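Local atomic coordinates of putative cytoplasmic protein (Salmonella enterica subsp. enterica serovar Typhimurium, PDB entry 4J32), a protein that probably hydrolyses peptidoglycan as a type VI secretion amidase effector of the papain-like NlpC/P60 class, and forms a complex with its immunity protein Tai4. Residues A22-F26 / T141-I147; V93-I97 / A136-V140; K122-V127 / T169-L173; V127-W133 / F163-T169. All coordinates share one frame; numbering follows the deposited sequence. Where two conformers were deposited one is given.

All four contacts are built on one antiparallel sheet, in which strand 124-131 lies between strands 138-143 and 164-172. Contacts 3 and 4 are successive halves of the pairing of 124-131 with 164-172, share Val127 and Thr169, and have centres about 15 Å apart. Strand 138-143 carries helix 19-28 in contact 1 and helix 93-103 in contact 2, about 17 Å apart between centres. Contacts 1 and 3 are neighbours, their centres about 9 Å apart, joined by a probable hydrogen bond from Ile126 N to Thr141 O. Contact 2 holds His139, beside Cys57 and bonded to Asp150, probably the catalytic centre, whereas Gly145 and Ser146 of contact 1 line a 2-ethoxyethanol pocket.

Contact 1 (A22-F26 / T141-I147); sequences AWLAF and TLWNGSI
One face of the Trp23 indole is met by Asn144, whose CB lies 3.9 Å from the centroid of the six-membered ring, a CH-pi contact. The Asn144 amide runs nearly parallel to the ring, planes 10° apart, with ND2 3.7 Å from Trp23 CZ2. At the edge come the backbone N of Trp143 and Ile147 O, the latter 3.7 Å from Trp23 CH2. The Trp143 ring, its NE1 bonded to Phe119 O, carries the amide N atoms of Gly145, Ser146 and Ile147 over one face. Phe26 CZ meets Thr141 OG1 obliquely at 3.6 Å, a hydroxyl with weak bonds to Ser149 and Asp150. Helix 19-28 packs on the outer strand 138-143 of the antiparallel sheet, with helix 57-67 adding Val64 against Ala22 and Phe26. Leu142 points at the helix: CB touches Trp23 CZ3, while CD1 reaches Phe26 CB at 3.7 Å and Ala22 O at 3.4 Å. Asn144 has CG between its backbone N and carbonyl carbon (chi1 74°), which turns OD1 back over the loop. There it accepts from Ser146 N at 3.0 Å, an Asx turn, and from Ile147 N at 2.9 Å, from opposite faces of the amide plane.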
# COMPACT_ATOMS: atom_id res chain seq x y z
N ALA A 22 6.66 -16.57 37.87
CA ALA A 22 6.53 -15.63 36.74
C ALA A 22 7.44 -16.03 35.59
O ALA A 22 7.03 -16.02 34.44
CB ALA A 22 6.84 -14.21 37.21
N TRP A 23 8.67 -16.42 35.92
CA TRP A 23 9.69 -16.79 34.93
C TRP A 23 9.30 -18.07 34.21
O TRP A 23 9.42 -18.17 32.97
CB TRP A 23 11.05 -16.96 35.62
CG TRP A 23 12.25 -16.96 34.68
CD1 TRP A 23 12.94 -18.06 34.21
CD2 TRP A 23 12.89 -15.81 34.10
NE1 TRP A 23 13.97 -17.66 33.39
CE2 TRP A 23 13.97 -16.28 33.31
CE3 TRP A 23 12.68 -14.42 34.20
CZ2 TRP A 23 14.83 -15.42 32.59
CZ3 TRP A 23 13.55 -13.55 33.48
CH2 TRP A 23 14.61 -14.07 32.70
N LEU A 24 8.81 -19.05 34.98
CA LEU A 24 8.29 -20.28 34.40
C LEU A 24 7.13 -19.99 33.44
O LEU A 24 7.05 -20.54 32.33
CB LEU A 24 7.82 -21.21 35.54
CG LEU A 24 7.19 -22.56 35.26
CD1 LEU A 24 7.24 -23.37 36.57
CD2 LEU A 24 5.75 -22.47 34.72
N ALA A 25 6.18 -19.18 33.88
CA ALA A 25 4.99 -18.92 33.06
C ALA A 25 5.38 -18.19 31.75
O ALA A 25 4.91 -18.52 30.67
CB ALA A 25 3.97 -18.09 33.84
N PHE A 26 6.28 -17.22 31.88
CA PHE A 26 6.75 -16.47 30.69
C PHE A 26 7.30 -17.40 29.61
O PHE A 26 7.00 -17.23 28.42
CB PHE A 26 7.79 -15.42 31.07
CG PHE A 26 8.07 -14.41 29.95
CD1 PHE A 26 7.44 -13.17 29.94
CD2 PHE A 26 8.90 -14.76 28.88
CE1 PHE A 26 7.68 -12.24 28.90
CE2 PHE A 26 9.14 -13.84 27.82
CZ PHE A 26 8.52 -12.60 27.84
N THR A 141 8.89 -6.65 30.18
CA THR A 141 9.31 -8.06 30.20
C THR A 141 9.78 -8.46 31.62
O THR A 141 9.65 -7.67 32.55
CB THR A 141 10.39 -8.37 29.11
OG1 THR A 141 10.55 -9.79 28.96
CG2 THR A 141 11.70 -7.72 29.42
N LEU A 142 10.30 -9.68 31.76
CA LEU A 142 10.90 -10.09 33.02
C LEU A 142 12.41 -10.00 32.91
O LEU A 142 12.98 -10.07 31.81
CB LEU A 142 10.49 -11.52 33.40
CG LEU A 142 8.98 -11.76 33.52
CD1 LEU A 142 8.79 -13.20 33.92
CD2 LEU A 142 8.36 -10.84 34.55
N TRP A 143 13.05 -9.84 34.06
CA TRP A 143 14.48 -9.64 34.17
C TRP A 143 14.95 -10.47 35.35
O TRP A 143 14.39 -10.37 36.46
CB TRP A 143 14.75 -8.13 34.38
CG TRP A 143 16.14 -7.77 34.79
CD1 TRP A 143 16.57 -7.48 36.07
CD2 TRP A 143 17.30 -7.67 33.95
NE1 TRP A 143 17.92 -7.19 36.06
CE2 TRP A 143 18.39 -7.30 34.77
CE3 TRP A 143 17.51 -7.83 32.57
CZ2 TRP A 143 19.68 -7.10 34.26
CZ3 TRP A 143 18.79 -7.64 32.07
CH2 TRP A 143 19.85 -7.27 32.92
N ASN A 144 15.97 -11.30 35.14
CA ASN A 144 16.42 -12.18 36.23
C ASN A 144 17.70 -11.73 36.93
O ASN A 144 18.34 -12.53 37.63
CB ASN A 144 16.55 -13.63 35.72
CG ASN A 144 17.77 -13.82 34.84
OD1 ASN A 144 18.46 -12.85 34.50
ND2 ASN A 144 18.05 -15.07 34.46
N GLY A 145 18.08 -10.47 36.75
CA GLY A 145 19.34 -9.94 37.28
C GLY A 145 20.48 -9.92 36.28
O GLY A 145 21.50 -9.26 36.50
N SER A 146 20.31 -10.64 35.17
CA SER A 146 21.33 -10.79 34.14
C SER A 146 20.78 -10.59 32.72
O SER A 146 21.47 -10.01 31.88
CB SER A 146 21.92 -12.21 34.19
OG SER A 146 22.47 -12.47 35.46
N ILE A 147 19.58 -11.10 32.45
CA ILE A 147 19.02 -11.15 31.08
C ILE A 147 17.50 -10.99 31.15
O ILE A 147 16.91 -11.24 32.21
CB ILE A 147 19.33 -12.50 30.33
CG1 ILE A 147 18.71 -13.70 31.07
CG2 ILE A 147 20.84 -12.67 30.09
CD1 ILE A 147 18.58 -15.00 30.25

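Contact 2 (V93-I97 / A136-V140); sequences VNDMI and ARGHV
Val93 begins the helix and leans with CG1 on the backbone of strand 138-143, 3.5 Å from Gly138 O. The contact is one of helix-on-sheet packing in the papain-like fold: helix 93-103 lies across the outer strand with an axis angle of 56° between their short segments. A chi1 of 175° swings CG1 away from the backbone N and onto the strand, and CG2 is left to approach Ala136 CB at 4.5 Å. The backbone N atoms of Val93 and Asn94 donate to the carboxylate of Glu45 of a Tai4 chain, so the inhibitor engages this helix start directly. Asn94, modelled in two conformers, lies in the one described alongside Arg137, OD1 3.8 Å from Arg137 CB; a water accepts from Arg137 N at 2.8 Å and donates weakly to Asn94 OD1. The guanidinium of Arg137 leads away to a salt bridge with Glu2 and a bond to Tyr46, both of a Tai4 chain. His139, facing away from the helix, touches Cys57 and is hydrogen-bonded through NE2 to Asp150, consistent with the Cys-His pair and polar third residue (Asn in papain, here probably Asp150) of papain-like peptidases. Met96, in the conformer described, touches Val140 CG2 with CG at 4.0 Å before its chain bends away. Val140 too has two conformers, so the closeness is doubtful; here Ile97 crosses it obliquely, Ile97 CG1 facing Val140 CG2 at 3.5 Å.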
# COMPACT_ATOMS: atom_id res chain seq x y z
N VAL A 93 1.04 -2.31 24.59
CA VAL A 93 2.20 -2.06 25.45
C VAL A 93 1.92 -0.92 26.43
O VAL A 93 2.15 -1.07 27.63
CB VAL A 93 3.46 -1.75 24.62
CG1 VAL A 93 4.64 -1.36 25.58
CG2 VAL A 93 3.83 -3.01 23.80
N ASN A 94 1.39 0.20 25.93
CA ASN A 94 1.14 1.36 26.77
C ASN A 94 0.16 1.00 27.90
O ASN A 94 0.29 1.48 29.03
CB ASN A 94 0.62 2.53 25.93
CG ASN A 94 1.74 3.38 25.31
OD1 ASN A 94 2.91 3.28 25.71
ND2 ASN A 94 1.38 4.26 24.35
N ASP A 95 -0.83 0.16 27.57
CA ASP A 95 -1.83 -0.28 28.55
C ASP A 95 -1.22 -1.18 29.60
O ASP A 95 -1.50 -1.04 30.79
CB ASP A 95 -3.02 -0.99 27.88
CG ASP A 95 -4.02 -0.03 27.27
OD1 ASP A 95 -3.90 1.22 27.48
OD2 ASP A 95 -4.95 -0.51 26.59
N MET A 96 -0.34 -2.08 29.18
CA MET A 96 0.30 -3.00 30.12
C MET A 96 1.17 -2.21 31.09
O MET A 96 1.15 -2.47 32.31
CB MET A 96 1.14 -4.07 29.42
CG MET A 96 1.94 -4.96 30.40
SD MET A 96 0.98 -5.76 31.72
CE MET A 96 -0.15 -6.83 30.82
N ILE A 97 1.90 -1.24 30.55
CA ILE A 97 2.73 -0.36 31.40
C ILE A 97 1.86 0.35 32.44
O ILE A 97 2.19 0.35 33.65
CB ILE A 97 3.54 0.64 30.55
CG1 ILE A 97 4.59 -0.13 29.74
CG2 ILE A 97 4.26 1.66 31.47
CD1 ILE A 97 5.35 0.72 28.69
N ALA A 136 5.84 1.27 19.06
CA ALA A 136 5.68 1.28 20.51
C ALA A 136 6.59 2.32 21.16
O ALA A 136 7.58 2.74 20.57
CB ALA A 136 5.95 -0.11 21.12
N ARG A 137 6.23 2.71 22.38
CA ARG A 137 7.01 3.68 23.15
C ARG A 137 7.96 2.95 24.10
O ARG A 137 8.72 3.58 24.83
CB ARG A 137 6.07 4.56 23.98
CG ARG A 137 5.29 5.65 23.23
CD ARG A 137 6.20 6.70 22.71
NE ARG A 137 6.59 6.28 21.37
CZ ARG A 137 7.72 6.62 20.77
NH1 ARG A 137 8.63 7.37 21.36
NH2 ARG A 137 7.93 6.14 19.56
N GLY A 138 7.89 1.63 24.14
CA GLY A 138 8.67 0.90 25.12
C GLY A 138 8.39 -0.57 25.10
O GLY A 138 7.79 -1.08 24.15
N HIS A 139 8.84 -1.25 26.16
CA HIS A 139 8.77 -2.71 26.23
C HIS A 139 8.58 -3.07 27.70
O HIS A 139 9.01 -2.31 28.59
CB HIS A 139 10.07 -3.34 25.70
CG HIS A 139 9.91 -4.78 25.31
ND1 HIS A 139 9.17 -5.18 24.22
CD2 HIS A 139 10.40 -5.91 25.87
CE1 HIS A 139 9.22 -6.50 24.13
NE2 HIS A 139 9.95 -6.96 25.12
N VAL A 140 7.92 -4.20 27.94
CA VAL A 140 7.69 -4.73 29.30
C VAL A 140 8.05 -6.20 29.25
O VAL A 140 7.57 -6.93 28.37
CB VAL A 140 6.20 -4.70 29.74
CG1 VAL A 140 6.08 -4.91 31.27
CG2 VAL A 140 5.48 -3.46 29.29
O HOH W 1 3.71 2.08 23.35

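Contact 3 (K122-V127 / T169-L173)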
# COMPACT_ATOMS: atom_id res chain seq x y z
N LYS A 122 19.22 -7.63 40.76
CA LYS A 122 17.84 -7.56 41.19
C LYS A 122 16.98 -8.18 40.11
O LYS A 122 17.36 -8.16 38.93
CB LYS A 122 17.40 -6.12 41.43
CG LYS A 122 18.10 -5.53 42.67
CD LYS A 122 17.77 -4.09 42.89
CE LYS A 122 18.41 -3.65 44.21
NZ LYS A 122 18.14 -2.23 44.47
N LYS A 123 15.83 -8.72 40.50
CA LYS A 123 15.00 -9.46 39.53
C LYS A 123 13.51 -9.14 39.67
O LYS A 123 13.02 -8.87 40.78
CB LYS A 123 15.25 -10.96 39.63
CG LYS A 123 14.85 -11.62 40.96
CD LYS A 123 15.32 -13.06 41.03
CE LYS A 123 14.80 -13.75 42.31
NZ LYS A 123 15.39 -13.17 43.57
N GLY A 124 12.80 -9.14 38.54
CA GLY A 124 11.36 -8.92 38.55
C GLY A 124 10.82 -8.42 37.23
O GLY A 124 11.30 -8.84 36.18
N ILE A 125 9.83 -7.54 37.28
CA ILE A 125 9.21 -7.05 36.06
C ILE A 125 9.90 -5.73 35.67
O ILE A 125 9.98 -4.81 36.50
CB ILE A 125 7.70 -6.81 36.26
CG1 ILE A 125 6.98 -8.12 36.64
CG2 ILE A 125 7.08 -6.16 35.01
CD1 ILE A 125 5.56 -7.90 37.15
N ILE A 126 10.38 -5.65 34.44
CA ILE A 126 11.07 -4.45 33.96
C ILE A 126 10.28 -3.75 32.84
O ILE A 126 9.74 -4.40 31.93
CB ILE A 126 12.54 -4.76 33.52
CG1 ILE A 126 13.34 -3.46 33.30
CG2 ILE A 126 12.59 -5.67 32.29
CD1 ILE A 126 14.82 -3.64 33.53
N VAL A 127 10.21 -2.43 32.93
CA VAL A 127 9.66 -1.61 31.87
C VAL A 127 10.75 -0.68 31.40
O VAL A 127 11.45 -0.08 32.22
CB VAL A 127 8.44 -0.76 32.37
CG1 VAL A 127 8.01 0.29 31.31
CG2 VAL A 127 7.26 -1.68 32.71
N THR A 169 12.34 0.97 34.69
CA THR A 169 11.66 0.82 35.97
C THR A 169 11.58 -0.67 36.29
O THR A 169 11.20 -1.47 35.43
CB THR A 169 10.22 1.40 35.87
OG1 THR A 169 10.29 2.77 35.50
CG2 THR A 169 9.43 1.26 37.19
N LEU A 170 11.95 -1.03 37.52
CA LEU A 170 11.88 -2.41 37.96
C LEU A 170 10.97 -2.55 39.19
O LEU A 170 11.09 -1.79 40.16
CB LEU A 170 13.29 -2.95 38.26
CG LEU A 170 13.39 -4.44 38.67
CD1 LEU A 170 13.26 -5.38 37.48
CD2 LEU A 170 14.70 -4.70 39.42
N TRP A 171 10.03 -3.51 39.11
CA TRP A 171 9.31 -3.97 40.30
C TRP A 171 9.89 -5.33 40.66
O TRP A 171 9.79 -6.27 39.88
CB TRP A 171 7.82 -4.16 40.00
CG TRP A 171 7.04 -2.86 39.93
CD1 TRP A 171 6.52 -2.16 40.97
CD2 TRP A 171 6.69 -2.14 38.74
NE1 TRP A 171 5.88 -1.03 40.51
CE2 TRP A 171 5.95 -1.01 39.15
CE3 TRP A 171 6.92 -2.35 37.39
CZ2 TRP A 171 5.45 -0.07 38.23
CZ3 TRP A 171 6.42 -1.41 36.47
CH2 TRP A 171 5.69 -0.29 36.90
N ILE A 172 10.51 -5.42 41.84
CA ILE A 172 11.12 -6.68 42.27
C ILE A 172 10.05 -7.75 42.52
O ILE A 172 9.01 -7.47 43.16
CB ILE A 172 12.00 -6.46 43.54
CG1 ILE A 172 13.24 -5.62 43.18
CG2 ILE A 172 12.38 -7.78 44.20
CD1 ILE A 172 14.10 -5.23 44.38
N LEU A 173 10.30 -8.95 42.02
CA LEU A 173 9.47 -10.11 42.34
C LEU A 173 10.20 -11.02 43.33
O LEU A 173 11.38 -11.30 43.14
CB LEU A 173 9.06 -10.88 41.06
CG LEU A 173 8.20 -10.15 40.01
CD1 LEU A 173 7.85 -11.12 38.85
CD2 LEU A 173 6.92 -9.58 40.61
O HOH W 2 13.83 -10.89 44.31
O HOH W 3 10.14 3.06 32.72
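Ile125 and Trp171 form a hydrogen-bonded antiparallel pair, joined by two backbone bonds of 2.9 Å, from Ile125 N to Trp171 O and from Trp171 N to Ile125 O. Two residues along, Val127 N donates to Thr169 O at 2.9 Å and Thr169 N to Val127 O at 2.8 Å. At the other end Leu173 N reaches Lys123 O, 3.0 Å away. The backbones of Gly124 and Ile126 bond to Trp143 and Thr141 of strand 138-143, which makes 124-131 an inner strand. On the outer flank Leu170 bonds to Asp108 and Leu109, and Ile172 N finds the carboxylate of Asp108. Two waters bridge the ends of the pairing: one accepts from Lys123 NZ and donates to Leu173 O, the other reaches Thr169 OG1 and, weakly, Val127 O. Trp171 takes Val127 CG2 in plane at its ring edge, 3.9 Å from CZ3; its NE1 donates to Gly105 O. Leu173 packs CD1 on Ile125 CG1 at 3.8 Å. On the opposite face a chi1 of -177° carries Leu170 CG over the strand, CD2 touching Lys122 CB. Such bonding on both flanks is consistent with a firmly held register, beneath a face of Ile125, Val127 and Trp171 that packs against helix 93-103.

Contact 4 (V127-W133 / F163-T169); sequences VVKGHGW and FVPEVGT
A classic beta bulge interrupts the antiparallel pairing of strands 124-131 and 164-172: Glu166 and Val167 both face Lys129, whose O accepts from Glu166 N at 2.8 Å and from Val167 N at 3.1 Å. The register shifts by one residue there, so that Gly130 lies opposite Pro165 and His131 pairs with Val164. Beyond the bulge, at the far end of these two inner strands, Phe163 and Trp133 stack face to face, the Phe163 ring and the six-membered ring of Trp133 having centroids 3.9 Å apart and planes at 20°. Phe163 CD1 lies over the middle of the indole, and its CB rests over the five-membered ring in a CH-pi contact. Gly130, lacking a side chain, allows the Phe163 ring to come close to the backbone, CZ to Gly130 N being 3.4 Å. On the other face, His131 has CG between its backbone N and carbonyl carbon (chi1 61°), which lays the imidazole over Val164: Val164 CB is 3.7 Å from the ring centroid. The backbone of the same pair is closed by Val164 N donating to His131 O at 2.8 Å. A Tai4 chain reaches this end as well, its Glu2 accepting from Gly132 N, and a second Tai4 chain packs Gly71 on Trp133. Glu166, with its chain bent at chi2, brings its carboxylate over Gly130. There OE2 accepts a hydrogen bond from His131 ND1 at 3.1 Å, lying in the imidazole plane while the donor stands 44° above the carboxylate plane.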
# COMPACT_ATOMS: atom_id res chain seq x y z
N VAL A 127 10.21 -2.43 32.93
CA VAL A 127 9.66 -1.61 31.87
C VAL A 127 10.75 -0.68 31.40
O VAL A 127 11.45 -0.08 32.22
CB VAL A 127 8.44 -0.76 32.37
CG1 VAL A 127 8.01 0.29 31.31
CG2 VAL A 127 7.26 -1.68 32.71
N VAL A 128 10.93 -0.58 30.08
CA VAL A 128 11.81 0.42 29.50
C VAL A 128 10.99 1.26 28.52
O VAL A 128 10.31 0.71 27.65
CB VAL A 128 13.04 -0.23 28.81
CG1 VAL A 128 14.02 0.83 28.34
CG2 VAL A 128 13.73 -1.24 29.74
N LYS A 129 11.03 2.57 28.69
CA LYS A 129 10.42 3.48 27.73
C LYS A 129 11.56 4.20 27.03
O LYS A 129 12.58 4.55 27.65
CB LYS A 129 9.50 4.49 28.40
CG LYS A 129 8.20 3.88 28.99
CD LYS A 129 7.47 4.96 29.79
CE LYS A 129 6.16 4.47 30.43
NZ LYS A 129 5.94 5.09 31.82
N GLY A 130 11.40 4.45 25.74
CA GLY A 130 12.43 5.17 25.01
C GLY A 130 11.98 5.52 23.61
O GLY A 130 10.82 5.27 23.23
N HIS A 131 12.91 6.03 22.82
CA HIS A 131 12.61 6.38 21.44
C HIS A 131 13.35 5.53 20.41
O HIS A 131 14.37 4.90 20.73
CB HIS A 131 12.87 7.87 21.20
CG HIS A 131 14.29 8.29 21.42
ND1 HIS A 131 14.75 8.78 22.62
CD2 HIS A 131 15.35 8.35 20.57
CE1 HIS A 131 16.03 9.10 22.51
NE2 HIS A 131 16.41 8.86 21.27
N GLY A 132 12.85 5.51 19.18
CA GLY A 132 13.53 4.80 18.11
C GLY A 132 12.72 3.65 17.52
O GLY A 132 13.06 3.16 16.43
N TRP A 133 11.66 3.24 18.20
CA TRP A 133 10.77 2.19 17.68
C TRP A 133 9.52 2.78 17.07
O TRP A 133 8.95 3.73 17.60
CB TRP A 133 10.34 1.19 18.75
CG TRP A 133 11.38 0.18 19.13
CD1 TRP A 133 12.47 -0.22 18.41
CD2 TRP A 133 11.38 -0.59 20.33
NE1 TRP A 133 13.15 -1.21 19.10
CE2 TRP A 133 12.51 -1.44 20.29
CE3 TRP A 133 10.53 -0.64 21.45
CZ2 TRP A 133 12.82 -2.33 21.33
CZ3 TRP A 133 10.84 -1.52 22.49
CH2 TRP A 133 11.98 -2.36 22.41
N PHE A 163 16.76 1.34 19.34
CA PHE A 163 16.02 1.80 20.50
C PHE A 163 16.95 2.51 21.49
O PHE A 163 17.99 1.96 21.86
CB PHE A 163 15.36 0.61 21.18
CG PHE A 163 14.46 0.98 22.31
CD1 PHE A 163 13.29 1.69 22.08
CD2 PHE A 163 14.79 0.60 23.61
CE1 PHE A 163 12.44 2.01 23.13
CE2 PHE A 163 13.95 0.92 24.68
CZ PHE A 163 12.77 1.63 24.44
N VAL A 164 16.60 3.74 21.88
CA VAL A 164 17.36 4.50 22.89
C VAL A 164 16.52 4.60 24.18
O VAL A 164 15.56 5.36 24.24
CB VAL A 164 17.72 5.91 22.41
CG1 VAL A 164 18.48 6.70 23.52
CG2 VAL A 164 18.56 5.85 21.12
N PRO A 165 16.88 3.81 25.20
CA PRO A 165 16.13 3.81 26.47
C PRO A 165 16.24 5.19 27.16
O PRO A 165 17.33 5.76 27.26
CB PRO A 165 16.84 2.73 27.32
CG PRO A 165 17.74 1.98 26.36
CD PRO A 165 18.02 2.87 25.21
N GLU A 166 15.09 5.72 27.59
CA GLU A 166 15.02 6.99 28.33
C GLU A 166 14.85 6.73 29.83
O GLU A 166 15.51 7.36 30.67
CB GLU A 166 13.84 7.82 27.83
CG GLU A 166 13.96 8.38 26.42
CD GLU A 166 12.60 8.48 25.73
OE1 GLU A 166 11.62 7.79 26.17
OE2 GLU A 166 12.53 9.19 24.72
N VAL A 167 13.93 5.82 30.17
CA VAL A 167 13.64 5.48 31.57
C VAL A 167 13.43 3.97 31.73
O VAL A 167 12.71 3.35 30.93
CB VAL A 167 12.38 6.20 32.14
CG1 VAL A 167 12.34 6.09 33.69
CG2 VAL A 167 12.30 7.65 31.71
N GLY A 168 14.05 3.38 32.75
CA GLY A 168 13.84 1.97 33.08
C GLY A 168 13.33 1.84 34.50
O GLY A 168 13.84 2.51 35.39
N THR A 169 12.34 0.97 34.69
CA THR A 169 11.66 0.82 35.97
C THR A 169 11.58 -0.67 36.29
O THR A 169 11.20 -1.47 35.43
CB THR A 169 10.22 1.40 35.87
OG1 THR A 169 10.29 2.77 35.50
CG2 THR A 169 9.43 1.26 37.19
O HOH W 4 8.80 6.79 25.19